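Local structure of staphylococcus aureus CymR (Staphylococcus aureus, 3T8R) at residues M17-L31 against G66-S78. The protein probably binds DNA as a dimeric Rrf2-type transcriptional regulator that senses oxidation through a thiol and governs stress resistance and the oxidative response. Sequence-based numbering, arbitrary orientation.
Sequences MISLAKKEGQGCISL and GGYQLRVPAEEIS
Leu70 lies against Met17, Leu20 and Ala21 of helix 8-21 with its two methyls divided between neighbours: Leu70 CD1 packs on Leu20 CB and also on Met17 CE, while CD2 rests over the backbone of Ala21. Met17 reaches this spot because its chain folds back at its second and third torsions (chi3 -68°), which also brings CE to Ile77 CD1, whose side chain it meets at about a right angle. Ala21 CB touches Ala74 CB, and Ala21 is also touched by Leu123 and Ala127 of helix 123-127.

Beyond the helix, Glu24 stretches across Pro73 and Ala74. Its CG stands anti to the backbone N (chi1 -174°) and the chain stays extended, so that OE2 accepts a nearly straight bond from Ala74 N at 3.1 Å, entering from above the carboxylate plane, while OE1 lies 3.5 Å from Pro73 CA. A water joins Leu20 O to Leu70 N, bridging the helix and the strand.

Farther along, Ile29 and Tyr68 form an antiparallel hydrogen-bonded pair: Ile29 N bonds to Tyr68 O at 2.9 Å, in the carbonyl plane, and Tyr68 N returns a bond to Ile29 O from above the plane of that second carbonyl. Leu31 N adds a bond to Gly66 O, and Leu31 CG sits 3.4 Å from Tyr68 CE2, the two side chains slanting past each other; Val49 of helix 42-54 touches both. Leu20 CD2 also touches Tyr68 O, and more loosely Tyr68 CB. Strand 67-70, the middle strand between 29-30 and 58-60, is packed against helix 8-21 by Leu70 and Tyr68; with strand 58-60 it makes the hairpin that corresponds to the wing of a winged helix-turn-helix domain, consistent with the Rrf2 family.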
loop_
_atom_site.group_PDB
_atom_site.type_symbol
_atom_site.label_atom_id
_atom_site.label_comp_id
_atom_site.label_asym_id
_atom_site.label_seq_id
_atom_site.Cartn_x
_atom_site.Cartn_y
_atom_site.Cartn_z
ATOM N N MET A 17 -8.980 4.825 -18.612
ATOM C CA MET A 17 -8.837 6.270 -18.704
ATOM C C MET A 17 -7.566 6.691 -19.450
ATOM O O MET A 17 -7.572 7.670 -20.190
ATOM C CB MET A 17 -8.914 6.891 -17.310
ATOM C CG MET A 17 -10.272 6.696 -16.650
ATOM S SD MET A 17 -11.562 7.622 -17.507
ATOM C CE MET A 17 -11.070 9.298 -17.129
ATOM N N ILE A 18 -6.483 5.947 -19.268
ATOM C CA ILE A 18 -5.247 6.243 -19.981
ATOM C C ILE A 18 -5.452 6.047 -21.479
ATOM O O ILE A 18 -5.010 6.861 -22.287
ATOM C CB ILE A 18 -4.071 5.382 -19.456
ATOM C CG1 ILE A 18 -3.742 5.776 -18.015
ATOM C CG2 ILE A 18 -2.855 5.558 -20.333
ATOM C CD1 ILE A 18 -2.877 4.762 -17.272
ATOM N N SER A 19 -6.151 4.978 -21.841
ATOM C CA SER A 19 -6.494 4.713 -23.238
ATOM C C SER A 19 -7.276 5.875 -23.841
ATOM O O SER A 19 -6.974 6.359 -24.933
ATOM C CB SER A 19 -7.322 3.434 -23.351
ATOM O OG SER A 19 -6.472 2.305 -23.417
ATOM N N LEU A 20 -8.289 6.326 -23.121
ATOM C CA LEU A 20 -9.099 7.426 -23.610
ATOM C C LEU A 20 -8.294 8.723 -23.663
ATOM O O LEU A 20 -8.482 9.544 -24.567
ATOM C CB LEU A 20 -10.357 7.608 -22.748
ATOM C CG LEU A 20 -11.410 6.500 -22.788
ATOM C CD1 LEU A 20 -12.518 6.835 -21.801
ATOM C CD2 LEU A 20 -12.004 6.380 -24.191
ATOM N N ALA A 21 -7.397 8.905 -22.701
ATOM C CA ALA A 21 -6.579 10.106 -22.641
ATOM C C ALA A 21 -5.638 10.144 -23.836
ATOM O O ALA A 21 -5.343 11.208 -24.381
ATOM C CB ALA A 21 -5.801 10.179 -21.320
ATOM N N LYS A 22 -5.191 8.974 -24.265
ATOM C CA LYS A 22 -4.270 8.901 -25.393
ATOM C C LYS A 22 -4.960 9.242 -26.702
ATOM O O LYS A 22 -4.318 9.348 -27.745
ATOM C CB LYS A 22 -3.618 7.522 -25.459
ATOM C CG LYS A 22 -2.493 7.369 -24.480
ATOM C CD LYS A 22 -1.898 5.981 -24.556
ATOM C CE LYS A 22 -0.794 5.811 -23.540
ATOM N NZ LYS A 22 0.458 6.520 -23.938
ATOM N N LYS A 23 -6.272 9.425 -26.637
ATOM C CA LYS A 23 -7.058 9.742 -27.817
ATOM C C LYS A 23 -7.827 11.052 -27.668
ATOM O O LYS A 23 -8.603 11.413 -28.551
ATOM C CB LYS A 23 -8.036 8.603 -28.112
ATOM C CG LYS A 23 -7.365 7.327 -28.602
ATOM C CD LYS A 23 -7.208 7.316 -30.123
ATOM C CE LYS A 23 -8.567 7.355 -30.820
ATOM N NZ LYS A 23 -8.491 7.096 -32.293
ATOM N N GLU A 24 -7.621 11.770 -26.565
ATOM C CA GLU A 24 -8.440 12.953 -26.291
ATOM C C GLU A 24 -8.616 13.848 -27.525
ATOM O O GLU A 24 -7.641 14.292 -28.127
ATOM C CB GLU A 24 -7.891 13.773 -25.118
ATOM C CG GLU A 24 -8.819 14.922 -24.725
ATOM C CD GLU A 24 -8.221 15.885 -23.704
ATOM O OE1 GLU A 24 -8.650 17.066 -23.701
ATOM O OE2 GLU A 24 -7.344 15.476 -22.902
ATOM N N GLY A 25 -9.868 14.093 -27.901
ATOM C CA GLY A 25 -10.174 14.962 -29.022
ATOM C C GLY A 25 -10.045 14.307 -30.388
ATOM O O GLY A 25 -10.031 14.993 -31.409
ATOM N N GLN A 26 -9.954 12.980 -30.411
ATOM C CA GLN A 26 -9.824 12.242 -31.666
ATOM C C GLN A 26 -10.956 11.239 -31.875
ATOM O O GLN A 26 -10.750 10.170 -32.455
ATOM C CB GLN A 26 -8.493 11.498 -31.712
ATOM C CG GLN A 26 -7.282 12.369 -31.517
ATOM C CD GLN A 26 -6.011 11.553 -31.482
ATOM O OE1 GLN A 26 -5.292 11.456 -32.478
ATOM N NE2 GLN A 26 -5.731 10.944 -30.335
ATOM N N GLY A 27 -12.149 11.577 -31.406
ATOM C CA GLY A 27 -13.280 10.684 -31.559
ATOM C C GLY A 27 -13.385 9.707 -30.406
ATOM O O GLY A 27 -13.175 10.079 -29.251
ATOM N N CYS A 28 -13.682 8.450 -30.712
ATOM C CA CYS A 28 -14.032 7.500 -29.666
ATOM C C CYS A 28 -13.301 6.168 -29.723
ATOM O O CYS A 28 -12.715 5.795 -30.740
ATOM C CB CYS A 28 -15.538 7.248 -29.688
ATOM S SG CYS A 28 -16.502 8.748 -29.465
ATOM N N ILE A 29 -13.341 5.460 -28.599
ATOM C CA ILE A 29 -12.853 4.098 -28.529
ATOM C C ILE A 29 -14.008 3.212 -28.090
ATOM O O ILE A 29 -14.728 3.538 -27.143
ATOM C CB ILE A 29 -11.706 3.963 -27.526
ATOM C CG1 ILE A 29 -10.619 4.999 -27.820
ATOM C CG2 ILE A 29 -11.115 2.557 -27.574
ATOM C CD1 ILE A 29 -10.067 4.908 -29.230
ATOM N N SER A 30 -14.201 2.100 -28.790
ATOM C CA SER A 30 -15.284 1.187 -28.452
ATOM C C SER A 30 -14.983 0.495 -27.139
ATOM O O SER A 30 -13.824 0.204 -26.831
ATOM C CB SER A 30 -15.486 0.144 -29.553
ATOM O OG SER A 30 -14.339 -0.670 -29.693
ATOM N N LEU A 31 -16.025 0.241 -26.358
ATOM C CA LEU A 31 -15.867 -0.559 -25.154
ATOM C C LEU A 31 -15.300 -1.901 -25.556
ATOM O O LEU A 31 -14.413 -2.444 -24.895
ATOM C CB LEU A 31 -17.212 -0.772 -24.461
ATOM C CG LEU A 31 -17.578 0.267 -23.403
ATOM C CD1 LEU A 31 -18.477 -0.365 -22.349
ATOM C CD2 LEU A 31 -16.323 0.820 -22.761
ATOM N N GLY A 66 -21.747 1.868 -27.821
ATOM C CA GLY A 66 -20.774 1.620 -26.775
ATOM C C GLY A 66 -19.390 2.126 -27.144
ATOM O O GLY A 66 -18.421 1.376 -27.102
ATOM N N GLY A 67 -19.309 3.399 -27.525
ATOM C CA GLY A 67 -18.042 4.047 -27.833
ATOM C C GLY A 67 -17.873 5.238 -26.917
ATOM O O GLY A 67 -18.842 5.938 -26.629
ATOM N N TYR A 68 -16.648 5.469 -26.453
ATOM C CA TYR A 68 -16.415 6.433 -25.382
ATOM C C TYR A 68 -15.286 7.419 -25.645
ATOM O O TYR A 68 -14.392 7.161 -26.446
ATOM C CB TYR A 68 -16.144 5.686 -24.076
ATOM C CG TYR A 68 -17.403 5.114 -23.491
ATOM C CD1 TYR A 68 -18.181 5.859 -22.618
ATOM C CD2 TYR A 68 -17.843 3.841 -23.845
ATOM C CE1 TYR A 68 -19.346 5.350 -22.090
ATOM C CE2 TYR A 68 -19.022 3.327 -23.318
ATOM C CZ TYR A 68 -19.761 4.087 -22.442
ATOM O OH TYR A 68 -20.926 3.590 -21.901
ATOM N N GLN A 69 -15.340 8.549 -24.941
ATOM C CA GLN A 69 -14.295 9.555 -25.010
ATOM C C GLN A 69 -14.227 10.282 -23.668
ATOM O O GLN A 69 -15.182 10.273 -22.899
ATOM C CB GLN A 69 -14.567 10.542 -26.149
ATOM C CG GLN A 69 -15.729 11.477 -25.883
ATOM C CD GLN A 69 -16.100 12.338 -27.086
ATOM O OE1 GLN A 69 -15.486 12.243 -28.148
ATOM N NE2 GLN A 69 -17.114 13.178 -26.917
ATOM N N LEU A 70 -13.083 10.883 -23.372
ATOM C CA LEU A 70 -12.994 11.763 -22.223
ATOM C C LEU A 70 -13.988 12.908 -22.374
ATOM O O LEU A 70 -14.161 13.444 -23.459
ATOM C CB LEU A 70 -11.594 12.345 -22.164
ATOM C CG LEU A 70 -10.689 12.035 -20.984
ATOM C CD1 LEU A 70 -10.782 10.592 -20.518
ATOM C CD2 LEU A 70 -9.289 12.414 -21.388
ATOM N N ARG A 71 -14.642 13.278 -21.284
ATOM C CA ARG A 71 -15.518 14.430 -21.287
ATOM C C ARG A 71 -14.819 15.633 -20.659
ATOM O O ARG A 71 -15.156 16.789 -20.946
ATOM C CB ARG A 71 -16.797 14.104 -20.521
ATOM C CG ARG A 71 -17.651 15.312 -20.307
ATOM C CD ARG A 71 -18.911 15.022 -19.529
ATOM N NE ARG A 71 -19.569 16.294 -19.275
ATOM C CZ ARG A 71 -19.273 17.081 -18.246
ATOM N NH1 ARG A 71 -18.353 16.702 -17.370
ATOM N NH2 ARG A 71 -19.900 18.243 -18.089
ATOM N N VAL A 72 -13.849 15.340 -19.797
ATOM C CA VAL A 72 -13.040 16.333 -19.125
ATOM C C VAL A 72 -11.599 16.107 -19.564
ATOM O O VAL A 72 -11.168 14.958 -19.702
ATOM C CB VAL A 72 -13.181 16.165 -17.597
ATOM C CG1 VAL A 72 -11.990 16.746 -16.854
ATOM C CG2 VAL A 72 -14.509 16.797 -17.136
ATOM N N PRO A 73 -10.851 17.194 -19.799
ATOM C CA PRO A 73 -9.464 17.052 -20.267
ATOM C C PRO A 73 -8.576 16.292 -19.292
ATOM O O PRO A 73 -8.744 16.394 -18.075
ATOM C CB PRO A 73 -8.980 18.501 -20.439
ATOM C CG PRO A 73 -10.021 19.365 -19.802
ATOM C CD PRO A 73 -11.290 18.600 -19.746
ATOM N N ALA A 74 -7.635 15.531 -19.840
ATOM C CA ALA A 74 -6.790 14.664 -19.028
ATOM C C ALA A 74 -6.007 15.421 -17.961
ATOM O O ALA A 74 -5.735 14.881 -16.878
ATOM C CB ALA A 74 -5.838 13.863 -19.912
ATOM N N GLU A 75 -5.634 16.658 -18.267
ATOM C CA GLU A 75 -4.820 17.449 -17.359
ATOM C C GLU A 75 -5.584 17.859 -16.103
ATOM O O GLU A 75 -4.982 18.295 -15.118
ATOM C CB GLU A 75 -4.220 18.674 -18.065
ATOM C CG GLU A 75 -5.200 19.791 -18.389
ATOM C CD GLU A 75 -4.511 21.000 -19.016
ATOM O OE1 GLU A 75 -3.358 21.283 -18.635
ATOM O OE2 GLU A 75 -5.111 21.665 -19.887
ATOM N N GLU A 76 -6.899 17.679 -16.120
ATOM C CA GLU A 76 -7.747 18.029 -14.982
ATOM C C GLU A 76 -8.077 16.837 -14.092
ATOM O O GLU A 76 -8.786 16.988 -13.095
ATOM C CB GLU A 76 -9.058 18.668 -15.471
ATOM C CG GLU A 76 -8.889 20.045 -16.099
ATOM C CD GLU A 76 -10.214 20.761 -16.344
ATOM O OE1 GLU A 76 -11.271 20.113 -16.260
ATOM O OE2 GLU A 76 -10.195 21.975 -16.622
ATOM N N ILE A 77 -7.581 15.651 -14.445
ATOM C CA ILE A 77 -7.967 14.434 -13.742
ATOM C C ILE A 77 -6.735 13.775 -13.147
ATOM O O ILE A 77 -5.742 13.604 -13.847
ATOM C CB ILE A 77 -8.595 13.395 -14.687
ATOM C CG1 ILE A 77 -9.779 13.997 -15.451
ATOM C CG2 ILE A 77 -9.026 12.143 -13.910
ATOM C CD1 ILE A 77 -10.380 13.058 -16.471
ATOM N N SER A 78 -6.800 13.414 -11.869
ATOM C CA SER A 78 -5.680 12.715 -11.232
ATOM C C SER A 78 -5.943 11.216 -11.108
ATOM O O SER A 78 -7.087 10.757 -11.126
ATOM C CB SER A 78 -5.370 13.296 -9.845
ATOM O OG SER A 78 -6.341 12.878 -8.899
HETATM O O HOH W 1 -10.967 10.554 -25.359
HETATM O O HOH W 2 -5.429 17.569 -21.092
#